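Local coordinates for protein-S-isoprenylcysteine O-methyltransferase (Tribolium castaneum, PDB 5V7P) that methylates the C-terminal carboxylate of isoprenylated cysteine residues within the endoplasmic reticulum membrane, using S-adenosyl-L-methionine as methyl donor, at residues L2-G6 against F107-I112; I8-F13 against I64-A68; A180-F184 against D195-V199. Numbering follows the deposited sequence.

Contact 1 of 3, residues L2-G6 against F107-I112; sequences LSPAG and FLAIAI. With MPG ([(Z)-octadec-9-enyl] (2R)-2,3-bis(oxidanyl)propanoate), chain T.
Gly6 lets two transmembrane helices meet almost backbone to backbone: its CA lies 3.8 Å from the CB of Ala111, and the two CA atoms are only 5.1 Å apart. A CB on Gly6 would crowd the methyl of Ala111 and collide with CD1 of Leu2, so glycine suits this site, which with Leu2 placed as it is leaves no room for a CB. The chain enters as an extended lead, with Ser3 at phi/psi -58°/158°, and turns helical at Pro4. Ser3 is the N-cap: in the p rotamer its OG accepts from Gly6 N at 3.1 Å, while the same OG rests 3.8 Å from Ala111 CB. Pro4 suits the first turn, where no backbone NH donor is needed, and faces a bound lipid, its CA 3.4 Å from MPG O4. Residues 107-112 are regular helix, with Leu2 level with Ile112 (CA to CA 6.4 Å). Leu2, p at chi1 and t at chi2, folds back so that its CD1 packs 3.8 Å from Leu108 CD1, 4.0 Å from Ala111 CB and 3.8 Å from Ile112 CG1. Leu108 (t, p) also brings CD1 within 4.3 Å of Gly6 O. Phe107, t at chi1, presents its ring edge to the first helical turn, CE1 lying 3.7 Å from Ala5 O, and stacks with Phe123. The contact thus joins the start of helix 4-29 to the end of helix 90-113. No hydrogen bond crosses it; with the Gly6-Ser3 cap bond and the 107-112 backbone bonds lying within their own segments, adhesion rests on close van der Waals fit.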
loop_
_atom_site.group_PDB
_atom_site.type_symbol
_atom_site.label_atom_id
_atom_site.label_comp_id
_atom_site.label_asym_id
_atom_site.label_seq_id
_atom_site.Cartn_x
_atom_site.Cartn_y
_atom_site.Cartn_z
ATOM N N LEU A 2 -2.232 -23.824 1.981
ATOM C CA LEU A 2 -1.219 -22.886 2.449
ATOM C C LEU A 2 -1.441 -22.550 3.923
ATOM O O LEU A 2 -2.058 -23.322 4.654
ATOM C CB LEU A 2 -1.234 -21.616 1.589
ATOM C CG LEU A 2 -2.494 -20.743 1.615
ATOM C CD1 LEU A 2 -2.141 -19.322 1.216
ATOM C CD2 LEU A 2 -3.570 -21.294 0.689
ATOM N N SER A 3 -0.931 -21.397 4.355
ATOM C CA SER A 3 -1.015 -21.010 5.754
ATOM C C SER A 3 -2.470 -20.968 6.220
ATOM O O SER A 3 -3.389 -20.830 5.409
ATOM C CB SER A 3 -0.363 -19.645 5.959
ATOM O OG SER A 3 -1.098 -18.627 5.301
ATOM N N PRO A 4 -2.701 -21.085 7.531
ATOM C CA PRO A 4 -4.089 -21.001 8.025
ATOM C C PRO A 4 -4.773 -19.697 7.652
ATOM O O PRO A 4 -5.871 -19.717 7.083
ATOM C CB PRO A 4 -3.929 -21.164 9.546
ATOM C CG PRO A 4 -2.490 -20.869 9.828
ATOM C CD PRO A 4 -1.742 -21.321 8.621
ATOM N N ALA A 5 -4.148 -18.556 7.945
ATOM C CA ALA A 5 -4.736 -17.278 7.563
ATOM C C ALA A 5 -4.933 -17.187 6.056
ATOM O O ALA A 5 -5.883 -16.547 5.591
ATOM C CB ALA A 5 -3.855 -16.131 8.052
ATOM N N GLY A 6 -4.048 -17.816 5.280
ATOM C CA GLY A 6 -4.214 -17.819 3.837
ATOM C C GLY A 6 -5.422 -18.623 3.394
ATOM O O GLY A 6 -6.135 -18.229 2.468
ATOM N N PHE A 107 -2.946 -9.889 -0.536
ATOM C CA PHE A 107 -2.967 -10.654 0.705
ATOM C C PHE A 107 -2.514 -12.087 0.471
ATOM O O PHE A 107 -1.716 -12.630 1.244
ATOM C CB PHE A 107 -4.375 -10.634 1.304
ATOM C CG PHE A 107 -4.504 -11.404 2.589
ATOM C CD1 PHE A 107 -4.716 -12.774 2.576
ATOM C CD2 PHE A 107 -4.425 -10.757 3.810
ATOM C CE1 PHE A 107 -4.834 -13.483 3.758
ATOM C CE2 PHE A 107 -4.546 -11.461 4.992
ATOM C CZ PHE A 107 -4.751 -12.826 4.964
ATOM N N LEU A 108 -3.016 -12.720 -0.590
ATOM C CA LEU A 108 -2.677 -14.115 -0.845
ATOM C C LEU A 108 -1.189 -14.275 -1.124
ATOM O O LEU A 108 -0.564 -15.239 -0.666
ATOM C CB LEU A 108 -3.509 -14.644 -2.013
ATOM C CG LEU A 108 -3.530 -16.156 -2.247
ATOM C CD1 LEU A 108 -4.023 -16.904 -1.019
ATOM C CD2 LEU A 108 -4.410 -16.480 -3.447
ATOM N N ALA A 109 -0.601 -13.335 -1.865
ATOM C CA ALA A 109 0.831 -13.398 -2.143
ATOM C C ALA A 109 1.639 -13.397 -0.850
ATOM O O ALA A 109 2.557 -14.207 -0.677
ATOM C CB ALA A 109 1.241 -12.231 -3.042
ATOM N N ILE A 110 1.307 -12.495 0.077
ATOM C CA ILE A 110 2.023 -12.445 1.348
ATOM C C ILE A 110 1.776 -13.715 2.150
ATOM O O ILE A 110 2.687 -14.244 2.799
ATOM C CB ILE A 110 1.618 -11.186 2.140
ATOM C CG1 ILE A 110 2.015 -9.914 1.382
ATOM C CG2 ILE A 110 2.232 -11.191 3.537
ATOM C CD1 ILE A 110 3.491 -9.810 1.017
ATOM N N ALA A 111 0.543 -14.222 2.129
ATOM C CA ALA A 111 0.250 -15.457 2.846
ATOM C C ALA A 111 1.070 -16.616 2.295
ATOM O O ALA A 111 1.573 -17.450 3.058
ATOM C CB ALA A 111 -1.243 -15.763 2.765
ATOM N N ILE A 112 1.216 -16.686 0.971
ATOM C CA ILE A 112 2.037 -17.730 0.362
ATOM C C ILE A 112 3.506 -17.503 0.688
ATOM O O ILE A 112 4.218 -18.425 1.103
ATOM C CB ILE A 112 1.807 -17.770 -1.160
ATOM C CG1 ILE A 112 0.372 -18.199 -1.473
ATOM C CG2 ILE A 112 2.808 -18.716 -1.839
ATOM C CD1 ILE A 112 -0.013 -18.011 -2.931
HETATM C C2 MPG T . -10.762 -24.073 7.766
HETATM C C3 MPG T . -11.493 -23.851 9.091
HETATM C C4 MPG T . -12.972 -24.217 8.986
HETATM C C5 MPG T . -13.666 -23.299 7.982
HETATM C C6 MPG T . -14.967 -22.742 8.556
HETATM C C7 MPG T . -15.986 -22.580 7.427
HETATM C C8 MPG T . -16.845 -21.329 7.629
HETATM C C9 MPG T . -17.026 -20.566 6.319
HETATM C C10 MPG T . -15.977 -20.160 5.634
HETATM C C11 MPG T . -16.146 -19.393 4.325
HETATM C C12 MPG T . -16.861 -20.256 3.287
HETATM C C13 MPG T . -18.037 -19.472 2.707
HETATM O O1 MPG T . -8.430 -24.228 7.254
HETATM C C1 MPG T . -9.393 -23.405 7.847
HETATM C CXD MPG T . -6.632 -25.589 8.398
HETATM O O2 MPG T . -5.774 -25.373 9.483
HETATM C C21 MPG T . -5.852 -26.233 7.256
HETATM O O3 MPG T . -6.745 -26.689 6.276
HETATM O O4 MPG T . -6.628 -23.245 8.155
HETATM C CX3 MPG T . -7.209 -24.254 7.934
#

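Contact 2 of 3, residues I8-F13 against I64-A68; sequences ISLQSF and IAIRA. With MPG ([(Z)-octadec-9-enyl] (2R)-2,3-bis(oxidanyl)propanoate), chain T.
Ser12 adopts the m rotamer, which folds its hydroxyl back along its own helix: OG donates to Ile8 O at 2.9 Å, beside the regular Ser12 N to Ile8 O bond of 3.0 Å. The outer flank of that OG touches Ala65 CB at 3.2 Å, so a polar residue can serve as a small spacer in a buried interface. Ser9 takes p instead, its OG bonded to Gly6 O, which leaves its CB 4.0 Å from both Ile64 CG2 and Ala68 CB. Both segments are helical throughout and point the same way, at 40° between their directions (signed crossing -40°), with axes 7.8 Å apart at closest. This is right-handed packing of two transmembrane helices through small residues, Ser9 and Ser12 against Ala65 and Ala68, and Ala68 CB comes within 3.4 Å of Ser9 O. Ile8 is m at both chi angles; its CG2 packs 3.8 Å from Ala65 CB, while CD1 leads away to the lipid MPG, 3.5 Å from its C1. Gln11, off the interface, sets OE1 3.4 Å from C2 of the same lipid. Phe13 and Ala68 are level, their CA atoms 4.7 Å apart. With chi1 at 176°, the Phe13 ring swings alongside the neighbouring helix and turns its edge to Ala68 O, CD1 at 3.4 Å; a CA-H...O contact from Phe13 CA reaches that oxygen at 3.6 Å, 144° at the hydrogen.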
loop_
_atom_site.group_PDB
_atom_site.type_symbol
_atom_site.label_atom_id
_atom_site.label_comp_id
_atom_site.label_asym_id
_atom_site.label_seq_id
_atom_site.Cartn_x
_atom_site.Cartn_y
_atom_site.Cartn_z
ATOM N N ILE A 8 -8.124 -19.147 5.218
ATOM C CA ILE A 8 -9.314 -18.407 5.633
ATOM C C ILE A 8 -9.707 -17.403 4.557
ATOM O O ILE A 8 -10.877 -17.308 4.167
ATOM C CB ILE A 8 -9.071 -17.716 6.988
ATOM C CG1 ILE A 8 -8.738 -18.746 8.079
ATOM C CG2 ILE A 8 -10.274 -16.867 7.396
ATOM C CD1 ILE A 8 -9.699 -19.907 8.167
ATOM N N SER A 9 -8.733 -16.644 4.052
ATOM C CA SER A 9 -9.036 -15.643 3.038
ATOM C C SER A 9 -9.516 -16.294 1.746
ATOM O O SER A 9 -10.410 -15.767 1.074
ATOM C CB SER A 9 -7.807 -14.774 2.777
ATOM O OG SER A 9 -6.775 -15.521 2.157
ATOM N N LEU A 10 -8.941 -17.442 1.385
ATOM C CA LEU A 10 -9.318 -18.092 0.132
ATOM C C LEU A 10 -10.718 -18.686 0.220
ATOM O O LEU A 10 -11.507 -18.569 -0.725
ATOM C CB LEU A 10 -8.281 -19.160 -0.228
ATOM C CG LEU A 10 -8.217 -19.709 -1.659
ATOM C CD1 LEU A 10 -9.329 -20.715 -1.932
ATOM C CD2 LEU A 10 -8.241 -18.591 -2.699
ATOM N N GLN A 11 -11.050 -19.317 1.347
ATOM C CA GLN A 11 -12.395 -19.855 1.518
ATOM C C GLN A 11 -13.439 -18.747 1.495
ATOM O O GLN A 11 -14.481 -18.874 0.842
ATOM C CB GLN A 11 -12.480 -20.639 2.826
ATOM C CG GLN A 11 -11.642 -21.905 2.850
ATOM C CD GLN A 11 -11.573 -22.530 4.231
ATOM O OE1 GLN A 11 -11.415 -21.832 5.235
ATOM N NE2 GLN A 11 -11.699 -23.850 4.290
ATOM N N SER A 12 -13.175 -17.645 2.200
ATOM C CA SER A 12 -14.150 -16.562 2.281
ATOM C C SER A 12 -14.270 -15.822 0.953
ATOM O O SER A 12 -15.373 -15.433 0.553
ATOM C CB SER A 12 -13.759 -15.595 3.398
ATOM O OG SER A 12 -13.547 -16.288 4.613
ATOM N N PHE A 13 -13.150 -15.620 0.258
ATOM C CA PHE A 13 -13.175 -14.872 -0.995
ATOM C C PHE A 13 -13.956 -15.619 -2.069
ATOM O O PHE A 13 -14.837 -15.048 -2.720
ATOM C CB PHE A 13 -11.745 -14.596 -1.458
ATOM C CG PHE A 13 -11.659 -13.920 -2.797
ATOM C CD1 PHE A 13 -11.913 -12.564 -2.923
ATOM C CD2 PHE A 13 -11.307 -14.639 -3.928
ATOM C CE1 PHE A 13 -11.826 -11.941 -4.152
ATOM C CE2 PHE A 13 -11.219 -14.021 -5.160
ATOM C CZ PHE A 13 -11.479 -12.671 -5.272
ATOM N N ILE A 64 -9.918 -11.114 8.936
ATOM C CA ILE A 64 -9.405 -11.518 7.632
ATOM C C ILE A 64 -10.539 -11.997 6.736
ATOM O O ILE A 64 -10.607 -11.639 5.555
ATOM C CB ILE A 64 -8.324 -12.603 7.804
ATOM C CG1 ILE A 64 -7.083 -12.007 8.476
ATOM C CG2 ILE A 64 -7.954 -13.234 6.455
ATOM C CD1 ILE A 64 -6.032 -13.032 8.867
ATOM N N ALA A 65 -11.447 -12.807 7.281
ATOM C CA ALA A 65 -12.482 -13.421 6.460
ATOM C C ALA A 65 -13.434 -12.379 5.885
ATOM O O ALA A 65 -13.810 -12.461 4.709
ATOM C CB ALA A 65 -13.252 -14.455 7.280
ATOM N N ILE A 66 -13.836 -11.394 6.691
ATOM C CA ILE A 66 -14.838 -10.442 6.224
ATOM C C ILE A 66 -14.262 -9.541 5.140
ATOM O O ILE A 66 -14.974 -9.141 4.211
ATOM C CB ILE A 66 -15.399 -9.621 7.402
ATOM C CG1 ILE A 66 -16.640 -8.834 6.973
ATOM C CG2 ILE A 66 -14.346 -8.671 7.967
ATOM C CD1 ILE A 66 -17.846 -9.694 6.644
ATOM N N ARG A 67 -12.975 -9.203 5.232
ATOM C CA ARG A 67 -12.354 -8.403 4.182
ATOM C C ARG A 67 -12.247 -9.194 2.886
ATOM O O ARG A 67 -12.534 -8.667 1.803
ATOM C CB ARG A 67 -10.980 -7.917 4.642
ATOM C CG ARG A 67 -11.053 -6.812 5.678
ATOM C CD ARG A 67 -9.718 -6.561 6.350
ATOM N NE ARG A 67 -9.765 -5.380 7.206
ATOM C CZ ARG A 67 -10.345 -5.338 8.402
ATOM N NH1 ARG A 67 -10.938 -6.416 8.899
ATOM N NH2 ARG A 67 -10.336 -4.214 9.104
ATOM N N ALA A 68 -11.849 -10.466 2.975
ATOM C CA ALA A 68 -11.786 -11.306 1.785
ATOM C C ALA A 68 -13.168 -11.481 1.169
ATOM O O ALA A 68 -13.321 -11.431 -0.058
ATOM C CB ALA A 68 -11.175 -12.664 2.132
HETATM C C2 MPG T . -10.762 -24.073 7.766
HETATM C C3 MPG T . -11.493 -23.851 9.091
HETATM C C4 MPG T . -12.972 -24.217 8.986
HETATM C C5 MPG T . -13.666 -23.299 7.982
HETATM C C6 MPG T . -14.967 -22.742 8.556
HETATM C C7 MPG T . -15.986 -22.580 7.427
HETATM C C8 MPG T . -16.845 -21.329 7.629
HETATM C C9 MPG T . -17.026 -20.566 6.319
HETATM C C10 MPG T . -15.977 -20.160 5.634
HETATM C C11 MPG T . -16.146 -19.393 4.325
HETATM C C12 MPG T . -16.861 -20.256 3.287
HETATM C C13 MPG T . -18.037 -19.472 2.707
HETATM O O1 MPG T . -8.430 -24.228 7.254
HETATM C C1 MPG T . -9.393 -23.405 7.847
HETATM C CXD MPG T . -6.632 -25.589 8.398
HETATM O O2 MPG T . -5.774 -25.373 9.483
HETATM C C21 MPG T . -5.852 -26.233 7.256
HETATM O O3 MPG T . -6.745 -26.689 6.276
HETATM O O4 MPG T . -6.628 -23.245 8.155
HETATM C CX3 MPG T . -7.209 -24.254 7.934
#

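Contact 3 of 3, residues A180-F184 against D195-V199. With SAH (S-adenosyl-L-homocysteine), chain C.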
loop_
_atom_site.group_PDB
_atom_site.type_symbol
_atom_site.label_atom_id
_atom_site.label_comp_id
_atom_site.label_asym_id
_atom_site.label_seq_id
_atom_site.Cartn_x
_atom_site.Cartn_y
_atom_site.Cartn_z
ATOM N N ALA A 180 11.097 -12.598 -4.859
ATOM C CA ALA A 180 11.777 -12.102 -3.671
ATOM C C ALA A 180 11.579 -13.003 -2.461
ATOM O O ALA A 180 12.385 -12.947 -1.528
ATOM C CB ALA A 180 11.289 -10.692 -3.341
ATOM N N GLY A 181 10.528 -13.816 -2.451
ATOM C CA GLY A 181 10.323 -14.731 -1.343
ATOM C C GLY A 181 10.122 -13.988 -0.041
ATOM O O GLY A 181 9.442 -12.958 0.021
ATOM N N SER A 182 10.728 -14.513 1.024
ATOM C CA SER A 182 10.674 -13.852 2.322
ATOM C C SER A 182 11.498 -12.570 2.366
ATOM O O SER A 182 11.466 -11.876 3.388
ATOM C CB SER A 182 11.145 -14.813 3.416
ATOM O OG SER A 182 12.394 -15.393 3.086
ATOM N N ASN A 183 12.233 -12.238 1.303
ATOM C CA ASN A 183 12.915 -10.953 1.228
ATOM C C ASN A 183 11.969 -9.807 0.895
ATOM O O ASN A 183 12.351 -8.642 1.056
ATOM C CB ASN A 183 14.034 -11.003 0.185
ATOM C CG ASN A 183 14.975 -12.171 0.394
ATOM O OD1 ASN A 183 15.824 -12.145 1.284
ATOM N ND2 ASN A 183 14.833 -13.202 -0.433
ATOM N N PHE A 184 10.758 -10.103 0.429
ATOM C CA PHE A 184 9.757 -9.074 0.200
ATOM C C PHE A 184 9.117 -8.670 1.521
ATOM O O PHE A 184 9.096 -9.438 2.487
ATOM C CB PHE A 184 8.681 -9.570 -0.770
ATOM C CG PHE A 184 7.753 -8.489 -1.258
ATOM C CD1 PHE A 184 8.086 -7.717 -2.359
ATOM C CD2 PHE A 184 6.549 -8.243 -0.615
ATOM C CE1 PHE A 184 7.240 -6.722 -2.809
ATOM C CE2 PHE A 184 5.699 -7.247 -1.062
ATOM C CZ PHE A 184 6.046 -6.486 -2.161
ATOM N N ASP A 195 18.354 -13.556 7.683
ATOM C CA ASP A 195 18.040 -14.366 6.513
ATOM C C ASP A 195 17.791 -13.518 5.272
ATOM O O ASP A 195 17.381 -14.057 4.238
ATOM C CB ASP A 195 16.815 -15.241 6.789
ATOM C CG ASP A 195 15.576 -14.425 7.090
ATOM O OD1 ASP A 195 15.629 -13.580 8.008
ATOM O OD2 ASP A 195 14.556 -14.618 6.396
ATOM N N HIS A 196 18.026 -12.213 5.346
ATOM C CA HIS A 196 17.751 -11.320 4.228
ATOM C C HIS A 196 18.917 -11.359 3.247
ATOM O O HIS A 196 20.052 -11.030 3.609
ATOM C CB HIS A 196 17.514 -9.901 4.741
ATOM C CG HIS A 196 16.993 -8.961 3.700
ATOM N ND1 HIS A 196 16.740 -7.633 3.962
ATOM C CD2 HIS A 196 16.675 -9.156 2.398
ATOM C CE1 HIS A 196 16.292 -7.048 2.866
ATOM N NE2 HIS A 196 16.244 -7.950 1.902
ATOM N N VAL A 197 18.636 -11.761 2.008
ATOM C CA VAL A 197 19.653 -11.872 0.973
ATOM C C VAL A 197 19.258 -10.981 -0.196
ATOM O O VAL A 197 18.096 -10.598 -0.359
ATOM C CB VAL A 197 19.851 -13.328 0.502
ATOM C CG1 VAL A 197 20.356 -14.193 1.649
ATOM C CG2 VAL A 197 18.553 -13.896 -0.068
ATOM N N LEU A 198 20.251 -10.649 -1.014
ATOM C CA LEU A 198 20.021 -9.818 -2.185
ATOM C C LEU A 198 19.487 -10.659 -3.336
ATOM O O LEU A 198 19.974 -11.761 -3.603
ATOM C CB LEU A 198 21.312 -9.111 -2.600
ATOM C CG LEU A 198 21.235 -8.218 -3.838
ATOM C CD1 LEU A 198 20.175 -7.138 -3.679
ATOM C CD2 LEU A 198 22.595 -7.594 -4.122
ATOM N N VAL A 199 18.479 -10.127 -4.020
ATOM C CA VAL A 199 17.804 -10.798 -5.125
ATOM C C VAL A 199 18.130 -10.021 -6.391
ATOM O O VAL A 199 17.851 -8.818 -6.479
ATOM C CB VAL A 199 16.284 -10.873 -4.901
ATOM C CG1 VAL A 199 15.602 -11.597 -6.061
ATOM C CG2 VAL A 199 15.973 -11.560 -3.576
HETATM N N SAH C . 11.581 -2.559 -3.978
HETATM C CA SAH C . 11.389 -3.965 -4.304
HETATM C CB SAH C . 10.875 -4.728 -3.089
HETATM C CG SAH C . 9.667 -4.096 -2.405
HETATM S SD SAH C . 9.293 -4.925 -0.837
HETATM C C SAH C . 10.421 -4.127 -5.474
HETATM O O SAH C . 9.710 -3.192 -5.845
HETATM O OXT SAH C . 10.322 -5.195 -6.078
HETATM C "C5'" SAH C . 10.381 -3.867 0.161
HETATM C "C4'" SAH C . 11.492 -4.633 0.868
HETATM O "O4'" SAH C . 12.236 -5.386 -0.069
HETATM C "C3'" SAH C . 12.454 -3.670 1.547
HETATM O "O3'" SAH C . 12.518 -3.926 2.931
HETATM C "C2'" SAH C . 13.799 -3.897 0.889
HETATM O "O2'" SAH C . 14.830 -3.974 1.847
HETATM C "C1'" SAH C . 13.626 -5.206 0.121
HETATM N N9 SAH C . 14.314 -5.220 -1.186
HETATM C C8 SAH C . 14.276 -4.263 -2.166
HETATM N N7 SAH C . 15.032 -4.673 -3.208
HETATM C C5 SAH C . 15.550 -5.883 -2.909
HETATM C C6 SAH C . 16.384 -6.740 -3.611
HETATM N N6 SAH C . 16.824 -6.420 -4.824
HETATM N N1 SAH C . 16.753 -7.934 -3.033
HETATM C C2 SAH C . 16.301 -8.271 -1.776
HETATM N N3 SAH C . 15.474 -7.413 -1.086
HETATM C C4 SAH C . 15.106 -6.239 -1.645
HETATM O O HOH W 1 14.861 -13.370 3.578
#
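This pair of loop segments builds one wall of the S-adenosylmethionine site of the isoprenylcysteine carboxyl methyltransferase family, here holding the product SAH. Ala180, at the end of helix 156-180, packs its CA 4.2 Å from Val199 CG2; the small residue leaves room for that valine, whose N and O pair with SAH N1 and N6 at 3.0 and 3.1 Å. Gly181 leaves the helix with positive phi (62°), a conformation easiest for glycine. Ser182, exposed to solvent, shares a water with Asn183 OD1 and Asp195 O. Asn183 bridges the two segments: its carboxamide can donate and accept at once, so ND2 bonds to Ala180 O at 2.7 Å and OD1 takes Val197 N at 2.9 Å. This fixes the loop beside His196, whose NE2 donates to adenine N3 of SAH at 3.1 Å. Phe184 turns its CB away from the other loop and lays one ring face against the homocysteine sulfur, with CE1 3.4 Å from SAH SD.

Overall arrangement
From the N terminus, helix 4-29 serves two partners in turn: its first turn meets helix 90-113 in contact 1, and residues 8-13 meet helix 59-84 in contact 2. The loop closed by contact 2 lies wholly within the longer one closed by contact 1, and the two join where Phe107 touches Ser9 and Ile64, tying three transmembrane helices into one bundle that borders a shared lipid. Contact 3 follows in series, closing a short loop between helices 156-180 and 203-206 at the cofactor pocket. It touches contact 1 through Ile110 and Phe184, their centres about 17 Å apart, but stays about 15 Å, nearest atoms, from contact 2.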